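Local atomic coordinates of protoporphyrinogen oxidase (Exiguobacterium sibiricum, PDB entry 3LOV), a protein that binds FAD and probably oxidises coproporphyrinogen III to coproporphyrin III with molecular oxygen, a step of coproporphyrin-dependent heme b biosynthesis. Residues H67-L72 with D449-A454; E74-G79 with I239-E244; D408-Y413 with D443-P448. All blocks are in the same frame, centred on the assembly; numbering follows the deposited sequence. Where two conformers were deposited one is given.

Contact 1 of 3, residues H67-L72 with D449-A454; sequences HILTDL and DCVASA. With FAD (flavin-adenine dinucleotide), chain B.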
loop_
_atom_site.group_PDB
_atom_site.type_symbol
_atom_site.label_atom_id
_atom_site.label_comp_id
_atom_site.label_asym_id
_atom_site.label_seq_id
_atom_site.Cartn_x
_atom_site.Cartn_y
_atom_site.Cartn_z
ATOM N N HIS A 67 -9.770 -9.001 6.486
ATOM C CA HIS A 67 -11.208 -9.101 6.184
ATOM C C HIS A 67 -12.050 -7.934 6.702
ATOM O O HIS A 67 -13.242 -7.866 6.379
ATOM C CB HIS A 67 -11.771 -10.405 6.788
ATOM C CG HIS A 67 -11.734 -10.419 8.281
ATOM N ND1 HIS A 67 -12.734 -9.861 9.050
ATOM C CD2 HIS A 67 -10.792 -10.868 9.146
ATOM C CE1 HIS A 67 -12.414 -9.989 10.329
ATOM N NE2 HIS A 67 -11.256 -10.619 10.412
ATOM N N ILE A 68 -11.458 -7.015 7.485
ATOM C CA ILE A 68 -12.205 -5.832 7.916
ATOM C C ILE A 68 -12.778 -5.045 6.721
ATOM O O ILE A 68 -13.913 -4.566 6.777
ATOM C CB ILE A 68 -11.382 -4.906 8.858
ATOM C CG1 ILE A 68 -12.304 -3.869 9.507
ATOM C CG2 ILE A 68 -10.225 -4.210 8.108
ATOM C CD1 ILE A 68 -11.635 -3.066 10.623
ATOM N N LEU A 69 -12.043 -4.997 5.607
ATOM C CA LEU A 69 -12.486 -4.243 4.446
ATOM C C LEU A 69 -13.585 -5.037 3.709
ATOM O O LEU A 69 -14.531 -4.450 3.167
ATOM C CB LEU A 69 -11.306 -3.910 3.514
ATOM C CG LEU A 69 -11.613 -3.077 2.244
ATOM C CD1 LEU A 69 -12.686 -1.996 2.488
ATOM C CD2 LEU A 69 -10.343 -2.412 1.694
ATOM N N THR A 70 -13.428 -6.366 3.664
ATOM C CA THR A 70 -14.485 -7.262 3.153
ATOM C C THR A 70 -15.771 -7.051 3.934
ATOM O O THR A 70 -16.825 -6.863 3.351
ATOM C CB THR A 70 -14.060 -8.725 3.248
ATOM O OG1 THR A 70 -12.728 -8.880 2.726
ATOM C CG2 THR A 70 -15.066 -9.630 2.452
ATOM N N ASP A 71 -15.653 -6.993 5.256
ATOM C CA ASP A 71 -16.806 -6.798 6.119
ATOM C C ASP A 71 -17.508 -5.443 5.896
ATOM O O ASP A 71 -18.757 -5.370 5.820
ATOM C CB ASP A 71 -16.388 -6.913 7.572
ATOM C CG ASP A 71 -15.996 -8.310 7.963
ATOM O OD1 ASP A 71 -16.474 -9.277 7.342
ATOM O OD2 ASP A 71 -15.212 -8.427 8.922
ATOM N N LEU A 72 -16.709 -4.379 5.764
ATOM C CA LEU A 72 -17.232 -3.052 5.438
ATOM C C LEU A 72 -17.935 -3.107 4.097
ATOM O O LEU A 72 -19.044 -2.560 3.944
ATOM C CB LEU A 72 -16.109 -1.986 5.436
ATOM C CG LEU A 72 -16.510 -0.542 5.175
ATOM C CD1 LEU A 72 -17.505 -0.130 6.288
ATOM C CD2 LEU A 72 -15.231 0.461 5.078
ATOM N N ASP A 449 -5.670 -1.708 6.505
ATOM C CA ASP A 449 -4.978 -1.135 7.662
ATOM C C ASP A 449 -5.521 0.258 7.994
ATOM O O ASP A 449 -5.675 0.631 9.146
ATOM C CB ASP A 449 -3.457 -1.041 7.417
ATOM C CG ASP A 449 -2.785 -2.429 7.106
ATOM O OD1 ASP A 449 -3.094 -3.426 7.760
ATOM O OD2 ASP A 449 -1.954 -2.497 6.187
ATOM N N CYS A 450 -5.743 1.047 6.962
ATOM C CA CYS A 450 -6.331 2.373 7.095
ATOM C C CYS A 450 -7.763 2.308 7.605
ATOM O O CYS A 450 -8.167 3.086 8.493
ATOM C CB CYS A 450 -6.265 3.094 5.752
ATOM S SG CYS A 450 -4.575 3.635 5.350
ATOM N N VAL A 451 -8.535 1.360 7.098
ATOM C CA VAL A 451 -9.883 1.184 7.617
ATOM C C VAL A 451 -9.854 0.839 9.112
ATOM O O VAL A 451 -10.542 1.493 9.893
ATOM C CB VAL A 451 -10.703 0.152 6.814
ATOM C CG1 VAL A 451 -12.028 -0.178 7.550
ATOM C CG2 VAL A 451 -10.935 0.669 5.368
ATOM N N ALA A 452 -9.025 -0.122 9.509
ATOM C CA ALA A 452 -8.818 -0.430 10.898
ATOM C C ALA A 452 -8.328 0.764 11.704
ATOM O O ALA A 452 -8.657 0.910 12.907
ATOM C CB ALA A 452 -7.791 -1.594 11.062
ATOM N N SER A 453 -7.449 1.563 11.096
ATOM C CA SER A 453 -6.882 2.735 11.770
ATOM C C SER A 453 -8.039 3.675 12.128
ATOM O O SER A 453 -8.179 4.077 13.296
ATOM C CB SER A 453 -5.827 3.430 10.863
ATOM O OG SER A 453 -5.220 4.571 11.454
ATOM N N ALA A 454 -8.880 3.972 11.146
ATOM C CA ALA A 454 -10.110 4.755 11.371
ATOM C C ALA A 454 -11.000 4.130 12.477
ATOM O O ALA A 454 -11.363 4.814 13.420
ATOM C CB ALA A 454 -10.934 4.932 10.054
HETATM P PA FAD B . -5.232 9.517 1.156
HETATM O O1A FAD B . -5.863 8.577 0.185
HETATM O O2A FAD B . -3.933 10.139 0.804
HETATM O O5B FAD B . -6.277 10.672 1.480
HETATM C C5B FAD B . -5.912 11.874 2.109
HETATM C C4B FAD B . -7.044 12.881 1.876
HETATM O O4B FAD B . -6.841 14.060 2.659
HETATM C C3B FAD B . -7.127 13.270 0.414
HETATM O O3B FAD B . -8.460 13.233 -0.066
HETATM C C2B FAD B . -6.547 14.671 0.450
HETATM O O2B FAD B . -7.067 15.503 -0.526
HETATM C C1B FAD B . -6.966 15.171 1.816
HETATM N N9A FAD B . -6.169 16.282 2.360
HETATM C C8A FAD B . -4.831 16.589 2.254
HETATM N N7A FAD B . -4.561 17.729 2.941
HETATM C C5A FAD B . -5.737 18.162 3.490
HETATM C C6A FAD B . -6.085 19.243 4.303
HETATM N N6A FAD B . -5.170 20.108 4.731
HETATM N N1A FAD B . -7.403 19.407 4.699
HETATM C C2A FAD B . -8.360 18.491 4.335
HETATM N N3A FAD B . -8.009 17.406 3.553
HETATM C C4A FAD B . -6.737 17.263 3.128
HETATM N N1 FAD B . -3.157 -0.298 -0.605
HETATM C C2 FAD B . -3.734 -1.524 -0.798
HETATM O O2 FAD B . -4.362 -2.076 0.116
HETATM N N3 FAD B . -3.593 -2.156 -2.007
HETATM C C4 FAD B . -2.884 -1.621 -3.020
HETATM O O4 FAD B . -2.827 -2.222 -4.076
HETATM C C4X FAD B . -2.262 -0.403 -2.845
HETATM N N5 FAD B . -1.571 0.175 -3.898
HETATM C C5X FAD B . -0.971 1.421 -3.697
HETATM C C6 FAD B . -0.234 2.009 -4.732
HETATM C C7 FAD B . 0.376 3.260 -4.542
HETATM C C7M FAD B . 1.157 3.889 -5.659
HETATM C C8 FAD B . 0.222 3.950 -3.326
HETATM C C8M FAD B . 0.875 5.297 -3.073
HETATM C C9 FAD B . -0.520 3.383 -2.295
HETATM C C9A FAD B . -1.120 2.113 -2.462
HETATM N N10 FAD B . -1.866 1.538 -1.426
HETATM C C10 FAD B . -2.428 0.271 -1.626
HETATM C "C1'" FAD B . -2.056 2.191 -0.077
HETATM C "C2'" FAD B . -3.412 2.938 -0.077
HETATM O "O2'" FAD B . -3.361 3.939 -1.025
HETATM C "C3'" FAD B . -3.756 3.568 1.280
HETATM O "O3'" FAD B . -4.124 2.486 2.126
HETATM C "C4'" FAD B . -4.942 4.567 1.281
HETATM O "O4'" FAD B . -5.227 5.195 0.046
HETATM C "C5'" FAD B . -4.704 5.708 2.250
HETATM O "O5'" FAD B . -5.867 6.494 2.322
HETATM P P FAD B . -5.901 7.718 3.319
HETATM O O1P FAD B . -5.194 7.426 4.616
HETATM O O2P FAD B . -7.270 8.339 3.452
HETATM O O3P FAD B . -4.959 8.836 2.584
#
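Helix segments 68-72 and 449-454 cross at 75°, with their axes 9.7 Å apart at closest approach. The contact between them is wholly apolar. It is plain helix-helix packing that joins helix 68-75 to helix 447-463, which carries the FAD-binding residue Cys450. Val451 carries most of it from its helix, and its two methyls divide the work. Its CG1, anti to the backbone N, meets two residues one helical turn apart. Leu72 CD2 touches Val451 CG1 at 4.1 Å, and Ile68 CG1 touches the same methyl at 4.2 Å. Leu72 crosses Val451 obliquely, whereas Ile68 and Val451 run past each other in opposite directions. Val451 CG2 is left to Leu69, whose CD1 lies 4.3 Å from it. Ile68 has an extended side chain, with CG1 anti to the backbone N (chi1 -168°). This carries CD1 over the backbone of Ala452, 3.9 Å from its CA and close to its CB. Within 67-72, away from the contact, His67 ND1 donates to Asp71 OD2 at 2.9 Å, in the ring plane but from above the carboxylate plane. Cys450 turns to the FAD, and its SG lies 3.5 Å from FAD O3'. Asp449 is held by a salt bridge to Lys66, just before the first segment. Helix 14-26 packs against both segments: Tyr21 touches Leu72, Ile14 and Tyr22 touch Val451, and Thr15 touches Cys450.

Contact 2 of 3, residues E74-G79 with I239-E244; sequences EAIGLG and IERLEE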
loop_
_atom_site.group_PDB
_atom_site.type_symbol
_atom_site.label_atom_id
_atom_site.label_comp_id
_atom_site.label_asym_id
_atom_site.label_seq_id
_atom_site.Cartn_x
_atom_site.Cartn_y
_atom_site.Cartn_z
ATOM N N GLU A 74 -19.296 -5.618 2.614
ATOM C CA GLU A 74 -20.536 -6.365 2.686
ATOM C C GLU A 74 -21.600 -5.536 3.378
ATOM O O GLU A 74 -22.716 -5.397 2.841
ATOM C CB GLU A 74 -20.347 -7.694 3.371
ATOM C CG GLU A 74 -19.593 -8.727 2.473
ATOM C CD GLU A 74 -20.517 -9.770 1.790
ATOM O OE1 GLU A 74 -21.569 -9.365 1.243
ATOM O OE2 GLU A 74 -20.167 -10.986 1.823
ATOM N N ALA A 75 -21.239 -4.954 4.525
ATOM C CA ALA A 75 -22.173 -4.173 5.318
ATOM C C ALA A 75 -22.842 -3.068 4.501
ATOM O O ALA A 75 -24.036 -2.842 4.667
ATOM C CB ALA A 75 -21.496 -3.613 6.566
ATOM N N ILE A 76 -22.092 -2.433 3.587
ATOM C CA ILE A 76 -22.623 -1.340 2.757
ATOM C C ILE A 76 -23.234 -1.832 1.417
ATOM O O ILE A 76 -23.610 -1.053 0.552
ATOM C CB ILE A 76 -21.558 -0.171 2.601
ATOM C CG1 ILE A 76 -20.485 -0.483 1.556
ATOM C CG2 ILE A 76 -20.923 0.160 3.968
ATOM C CD1 ILE A 76 -19.453 0.674 1.280
ATOM N N GLY A 77 -23.336 -3.145 1.260
ATOM C CA GLY A 77 -24.063 -3.716 0.131
ATOM C C GLY A 77 -23.283 -3.915 -1.140
ATOM O O GLY A 77 -23.866 -3.974 -2.221
ATOM N N LEU A 78 -21.961 -4.040 -1.039
ATOM C CA LEU A 78 -21.162 -4.210 -2.240
ATOM C C LEU A 78 -20.554 -5.595 -2.369
ATOM O O LEU A 78 -19.781 -5.832 -3.296
ATOM C CB LEU A 78 -20.062 -3.131 -2.327
ATOM C CG LEU A 78 -20.530 -1.707 -2.627
ATOM C CD1 LEU A 78 -19.331 -0.720 -2.490
ATOM C CD2 LEU A 78 -21.159 -1.634 -4.007
ATOM N N GLY A 79 -20.908 -6.505 -1.465
ATOM C CA GLY A 79 -20.378 -7.884 -1.463
ATOM C C GLY A 79 -20.504 -8.584 -2.806
ATOM O O GLY A 79 -19.600 -9.284 -3.238
ATOM N N ILE A 239 -15.798 4.106 -2.521
ATOM C CA ILE A 239 -15.789 5.501 -2.029
ATOM C C ILE A 239 -17.209 6.129 -2.157
ATOM O O ILE A 239 -17.750 6.677 -1.192
ATOM C CB ILE A 239 -14.723 6.342 -2.784
ATOM C CG1 ILE A 239 -13.312 5.735 -2.601
ATOM C CG2 ILE A 239 -14.764 7.747 -2.382
ATOM C CD1 ILE A 239 -12.866 5.477 -1.148
ATOM N N GLU A 240 -17.784 5.952 -3.330
ATOM C CA GLU A 240 -19.097 6.456 -3.690
ATOM C C GLU A 240 -20.167 5.885 -2.781
ATOM O O GLU A 240 -20.989 6.630 -2.266
ATOM C CB GLU A 240 -19.386 6.132 -5.166
ATOM C CG GLU A 240 -18.645 7.051 -6.096
ATOM C CD GLU A 240 -18.441 6.508 -7.513
ATOM O OE1 GLU A 240 -18.699 5.321 -7.787
ATOM O OE2 GLU A 240 -18.001 7.283 -8.373
ATOM N N ARG A 241 -20.134 4.577 -2.521
ATOM C CA ARG A 241 -21.123 3.959 -1.636
ATOM C C ARG A 241 -20.943 4.417 -0.200
ATOM O O ARG A 241 -21.926 4.610 0.516
ATOM C CB ARG A 241 -21.053 2.424 -1.709
ATOM C CG ARG A 241 -22.053 1.659 -0.827
ATOM C CD ARG A 241 -23.515 2.049 -1.090
ATOM N NE ARG A 241 -23.892 1.852 -2.492
ATOM C CZ ARG A 241 -24.274 0.690 -3.034
ATOM N NH1 ARG A 241 -24.352 -0.427 -2.303
ATOM N NH2 ARG A 241 -24.580 0.642 -4.326
ATOM N N LEU A 242 -19.694 4.604 0.249
ATOM C CA LEU A 242 -19.520 5.101 1.617
ATOM C C LEU A 242 -20.189 6.459 1.800
ATOM O O LEU A 242 -20.900 6.680 2.787
ATOM C CB LEU A 242 -18.038 5.226 2.035
ATOM C CG LEU A 242 -17.404 3.909 2.434
ATOM C CD1 LEU A 242 -15.876 4.063 2.443
ATOM C CD2 LEU A 242 -17.981 3.404 3.784
ATOM N N GLU A 243 -19.971 7.357 0.853
ATOM C CA GLU A 243 -20.574 8.667 0.940
ATOM C C GLU A 243 -22.085 8.527 0.979
ATOM O O GLU A 243 -22.763 9.106 1.837
ATOM C CB GLU A 243 -20.179 9.567 -0.232
ATOM C CG GLU A 243 -20.716 10.981 -0.009
ATOM C CD GLU A 243 -20.447 11.963 -1.103
ATOM O OE1 GLU A 243 -20.015 11.567 -2.199
ATOM O OE2 GLU A 243 -20.711 13.161 -0.857
ATOM N N GLU A 244 -22.603 7.753 0.042
ATOM C CA GLU A 244 -24.048 7.491 -0.062
ATOM C C GLU A 244 -24.707 6.952 1.241
ATOM O O GLU A 244 -25.754 7.410 1.612
ATOM C CB GLU A 244 -24.242 6.554 -1.247
ATOM C CG GLU A 244 -25.633 6.273 -1.724
ATOM C CD GLU A 244 -25.584 5.182 -2.790
ATOM O OE1 GLU A 244 -24.882 5.392 -3.806
ATOM O OE2 GLU A 244 -26.180 4.100 -2.583
#
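A Schellman motif ends helix 68-75, and the turn it makes is gripped by Arg241 of helix 235-245. The central bond runs from Arg241 NH1 to Ile76 O, 3.0 Å long with an N-H...O angle of 160°. The oxygen lies in the guanidinium plane, at its edge, and the N-H reaches it in the carbonyl plane. Gly77 O is also near this edge, but farther from NH1. Leu78 CD2 lies over one face of the guanidinium, 3.7 Å above the plane and offset toward the rim.

The aliphatic part of Arg241 is packed as well. Ile76 CD1 touches Arg241 CG at 3.5 Å, the two side chains passing in opposite directions. Leu78 crosses the arginine obliquely, with its CD1 against Arg241 CB at 3.7 Å. Arg241 starts with CG anti to the backbone N, then bends at chi2 and chi3. The bends turn the guanidinium back to the carbonyl of Ile76. Ile76 CD1 also reaches Leu242 CD2.

The next shell sets these groups in place. Gly77 N bonds to Glu74 O, and Leu78 N to Ile73 O. Gly77 has a positive phi of 87°, where a side chain would be jammed against the preceding carbonyl O. Tyr21 and Leu17 of helix 14-26 touch Ile76 and Leu242 respectively, so that helix lies beside both segments. The contact thus joins the end of one helix to the flank of another. Glu244, one turn on from Arg241, adds a charge interaction. Its OE2 lies 3.2 Å from Arg241 NE but well out of the guanidinium plane, so no N-H points at it.

Contact 3 of 3, residues D408-Y413 with D443-P448; sequences DGLPAY and DGVGLP. With FAD (flavin-adenine dinucleotide), chain B.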
loop_
_atom_site.group_PDB
_atom_site.type_symbol
_atom_site.label_atom_id
_atom_site.label_comp_id
_atom_site.label_asym_id
_atom_site.label_seq_id
_atom_site.Cartn_x
_atom_site.Cartn_y
_atom_site.Cartn_z
ATOM N N ASP A 408 4.201 11.746 -2.673
ATOM C CA ASP A 408 4.529 11.423 -1.272
ATOM C C ASP A 408 3.597 10.365 -0.684
ATOM O O ASP A 408 3.180 10.482 0.469
ATOM C CB ASP A 408 4.473 12.677 -0.382
ATOM C CG ASP A 408 5.137 13.888 -1.041
ATOM O OD1 ASP A 408 6.155 13.713 -1.769
ATOM O OD2 ASP A 408 4.611 15.007 -0.887
ATOM N N GLY A 409 3.318 9.331 -1.467
ATOM C CA GLY A 409 2.233 8.380 -1.166
ATOM C C GLY A 409 2.632 7.226 -0.267
ATOM O O GLY A 409 1.792 6.674 0.442
ATOM N N LEU A 410 3.904 6.839 -0.310
ATOM C CA LEU A 410 4.348 5.683 0.419
ATOM C C LEU A 410 5.342 6.012 1.518
ATOM O O LEU A 410 6.471 6.363 1.253
ATOM C CB LEU A 410 4.894 4.628 -0.553
ATOM C CG LEU A 410 3.809 4.001 -1.454
ATOM C CD1 LEU A 410 4.410 3.231 -2.651
ATOM C CD2 LEU A 410 2.812 3.143 -0.646
ATOM N N PRO A 411 4.930 5.870 2.770
ATOM C CA PRO A 411 5.902 5.994 3.867
ATOM C C PRO A 411 6.751 4.767 4.050
ATOM O O PRO A 411 6.275 3.655 3.850
ATOM C CB PRO A 411 5.033 6.145 5.119
ATOM C CG PRO A 411 3.695 6.489 4.643
ATOM C CD PRO A 411 3.558 5.821 3.279
ATOM N N ALA A 412 7.983 5.002 4.485
ATOM C CA ALA A 412 8.954 3.981 4.770
ATOM C C ALA A 412 8.924 3.709 6.265
ATOM O O ALA A 412 9.539 4.469 7.083
ATOM C CB ALA A 412 10.366 4.479 4.327
ATOM N N TYR A 413 8.178 2.659 6.631
ATOM C CA TYR A 413 8.148 2.146 7.993
ATOM C C TYR A 413 9.418 1.353 8.276
ATOM O O TYR A 413 9.738 0.455 7.531
ATOM C CB TYR A 413 6.993 1.142 8.210
ATOM C CG TYR A 413 5.556 1.669 8.279
ATOM C CD1 TYR A 413 5.157 2.854 7.645
ATOM C CD2 TYR A 413 4.578 0.908 8.895
ATOM C CE1 TYR A 413 3.816 3.299 7.673
ATOM C CE2 TYR A 413 3.231 1.338 8.931
ATOM C CZ TYR A 413 2.862 2.533 8.344
ATOM O OH TYR A 413 1.542 2.916 8.376
ATOM N N ASP A 443 -0.731 2.972 11.076
ATOM C CA ASP A 443 -0.986 1.591 11.495
ATOM C C ASP A 443 -0.984 0.596 10.291
ATOM O O ASP A 443 -1.747 -0.362 10.270
ATOM C CB ASP A 443 -2.343 1.514 12.195
ATOM C CG ASP A 443 -2.515 2.559 13.292
ATOM O OD1 ASP A 443 -1.623 2.673 14.133
ATOM O OD2 ASP A 443 -3.567 3.254 13.304
ATOM N N GLY A 444 -0.141 0.851 9.292
ATOM C CA GLY A 444 -0.094 0.025 8.090
ATOM C C GLY A 444 -0.529 0.848 6.906
ATOM O O GLY A 444 -1.483 1.607 6.978
ATOM N N VAL A 445 0.158 0.648 5.801
ATOM C CA VAL A 445 -0.065 1.385 4.587
ATOM C C VAL A 445 -1.305 1.007 3.774
ATOM O O VAL A 445 -1.846 1.851 3.077
ATOM C CB VAL A 445 1.218 1.282 3.715
ATOM C CG1 VAL A 445 0.967 1.755 2.312
ATOM C CG2 VAL A 445 2.317 2.089 4.407
ATOM N N GLY A 446 -1.780 -0.230 3.883
ATOM C CA GLY A 446 -2.809 -0.767 2.970
ATOM C C GLY A 446 -4.233 -0.347 3.277
ATOM O O GLY A 446 -4.533 0.078 4.385
ATOM N N LEU A 447 -5.132 -0.503 2.307
ATOM C CA LEU A 447 -6.512 -0.070 2.466
ATOM C C LEU A 447 -7.168 -0.619 3.745
ATOM O O LEU A 447 -7.797 0.151 4.506
ATOM C CB LEU A 447 -7.344 -0.374 1.229
ATOM C CG LEU A 447 -6.917 0.387 -0.002
ATOM C CD1 LEU A 447 -7.475 -0.259 -1.256
ATOM C CD2 LEU A 447 -7.334 1.830 0.050
ATOM N N PRO A 448 -6.977 -1.927 4.033
ATOM C CA PRO A 448 -7.565 -2.531 5.232
ATOM C C PRO A 448 -6.976 -2.023 6.528
ATOM O O PRO A 448 -7.713 -1.913 7.521
ATOM C CB PRO A 448 -7.247 -4.021 5.069
ATOM C CG PRO A 448 -7.064 -4.185 3.608
ATOM C CD PRO A 448 -6.303 -2.955 3.228
HETATM P PA FAD B . -5.232 9.517 1.156
HETATM O O1A FAD B . -5.863 8.577 0.185
HETATM O O2A FAD B . -3.933 10.139 0.804
HETATM O O5B FAD B . -6.277 10.672 1.480
HETATM C C5B FAD B . -5.912 11.874 2.109
HETATM C C4B FAD B . -7.044 12.881 1.876
HETATM O O4B FAD B . -6.841 14.060 2.659
HETATM C C3B FAD B . -7.127 13.270 0.414
HETATM O O3B FAD B . -8.460 13.233 -0.066
HETATM C C2B FAD B . -6.547 14.671 0.450
HETATM O O2B FAD B . -7.067 15.503 -0.526
HETATM C C1B FAD B . -6.966 15.171 1.816
HETATM N N9A FAD B . -6.169 16.282 2.360
HETATM C C8A FAD B . -4.831 16.589 2.254
HETATM N N7A FAD B . -4.561 17.729 2.941
HETATM C C5A FAD B . -5.737 18.162 3.490
HETATM C C6A FAD B . -6.085 19.243 4.303
HETATM N N6A FAD B . -5.170 20.108 4.731
HETATM N N1A FAD B . -7.403 19.407 4.699
HETATM C C2A FAD B . -8.360 18.491 4.335
HETATM N N3A FAD B . -8.009 17.406 3.553
HETATM C C4A FAD B . -6.737 17.263 3.128
HETATM N N1 FAD B . -3.157 -0.298 -0.605
HETATM C C2 FAD B . -3.734 -1.524 -0.798
HETATM O O2 FAD B . -4.362 -2.076 0.116
HETATM N N3 FAD B . -3.593 -2.156 -2.007
HETATM C C4 FAD B . -2.884 -1.621 -3.020
HETATM O O4 FAD B . -2.827 -2.222 -4.076
HETATM C C4X FAD B . -2.262 -0.403 -2.845
HETATM N N5 FAD B . -1.571 0.175 -3.898
HETATM C C5X FAD B . -0.971 1.421 -3.697
HETATM C C6 FAD B . -0.234 2.009 -4.732
HETATM C C7 FAD B . 0.376 3.260 -4.542
HETATM C C7M FAD B . 1.157 3.889 -5.659
HETATM C C8 FAD B . 0.222 3.950 -3.326
HETATM C C8M FAD B . 0.875 5.297 -3.073
HETATM C C9 FAD B . -0.520 3.383 -2.295
HETATM C C9A FAD B . -1.120 2.113 -2.462
HETATM N N10 FAD B . -1.866 1.538 -1.426
HETATM C C10 FAD B . -2.428 0.271 -1.626
HETATM C "C1'" FAD B . -2.056 2.191 -0.077
HETATM C "C2'" FAD B . -3.412 2.938 -0.077
HETATM O "O2'" FAD B . -3.361 3.939 -1.025
HETATM C "C3'" FAD B . -3.756 3.568 1.280
HETATM O "O3'" FAD B . -4.124 2.486 2.126
HETATM C "C4'" FAD B . -4.942 4.567 1.281
HETATM O "O4'" FAD B . -5.227 5.195 0.046
HETATM C "C5'" FAD B . -4.704 5.708 2.250
HETATM O "O5'" FAD B . -5.867 6.494 2.322
HETATM P P FAD B . -5.901 7.718 3.319
HETATM O O1P FAD B . -5.194 7.426 4.616
HETATM O O2P FAD B . -7.270 8.339 3.452
HETATM O O3P FAD B . -4.959 8.836 2.584
#
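The Tyr413 ring stacks with the His417 ring and meets Gly444 N at its edge, in the ring plane; the Val445 CG2 methyl comes to it obliquely. This contact joins the bulged, weakly bonded end of strand 400-411, where Gly409 and Leu410 form a classic beta bulge facing His308, to the loop leading into helix 447-463. Gly444 N donates to Tyr413 OH at 2.8 Å, with an N-H...O angle of 145°. The hydroxyl is also hydrogen-bonded to Leu440 O. Val445 CG2 lies 3.8 Å from Tyr413 CE1 and also packs on Pro411 CD. The other methyl, CG1, meets Leu410 CD2 at 3.8 Å, the two side chains crossing at about a right angle. Replacing Tyr413 by an alanine would probably loosen the loop at Gly444, since the hydroxyl bonds and the ring packing on Val445 go with it. That loop binds the FAD. The ribityl O3' donates to Val445 O at 2.5 Å. Leu410 borders the dimethylbenzene end of the flavin, its CG 3.6 Å from FAD C8M. At the pyrimidine end, Leu447 N donates to FAD O2 at 2.8 Å, nearly straight at 166°.

After strand 6-10, helix 14-26 and strand 31-35, the chain reaches helix 68-75, which opens contact 1 and, at its C-terminal end, contact 2. Contact 2 closes first, when helix 235-245 returns to 74-79. Contact 3 then closes a short loop at 443-448. It ties strand 400-411, outermost in the seven-stranded mixed sheet, to the start of helix 447-463, which follows strand 435-437 of the five-stranded parallel sheet. Contact 1 closes last, at 449-454, so both other loops nest inside it. Contacts 2 and 3 follow in series and do not touch. Contact 1 touches both: Leu72 packs on Leu242, and Ser453 probably hydrogen-bonds to Asp443. Contacts 1 and 3 both reach the FAD.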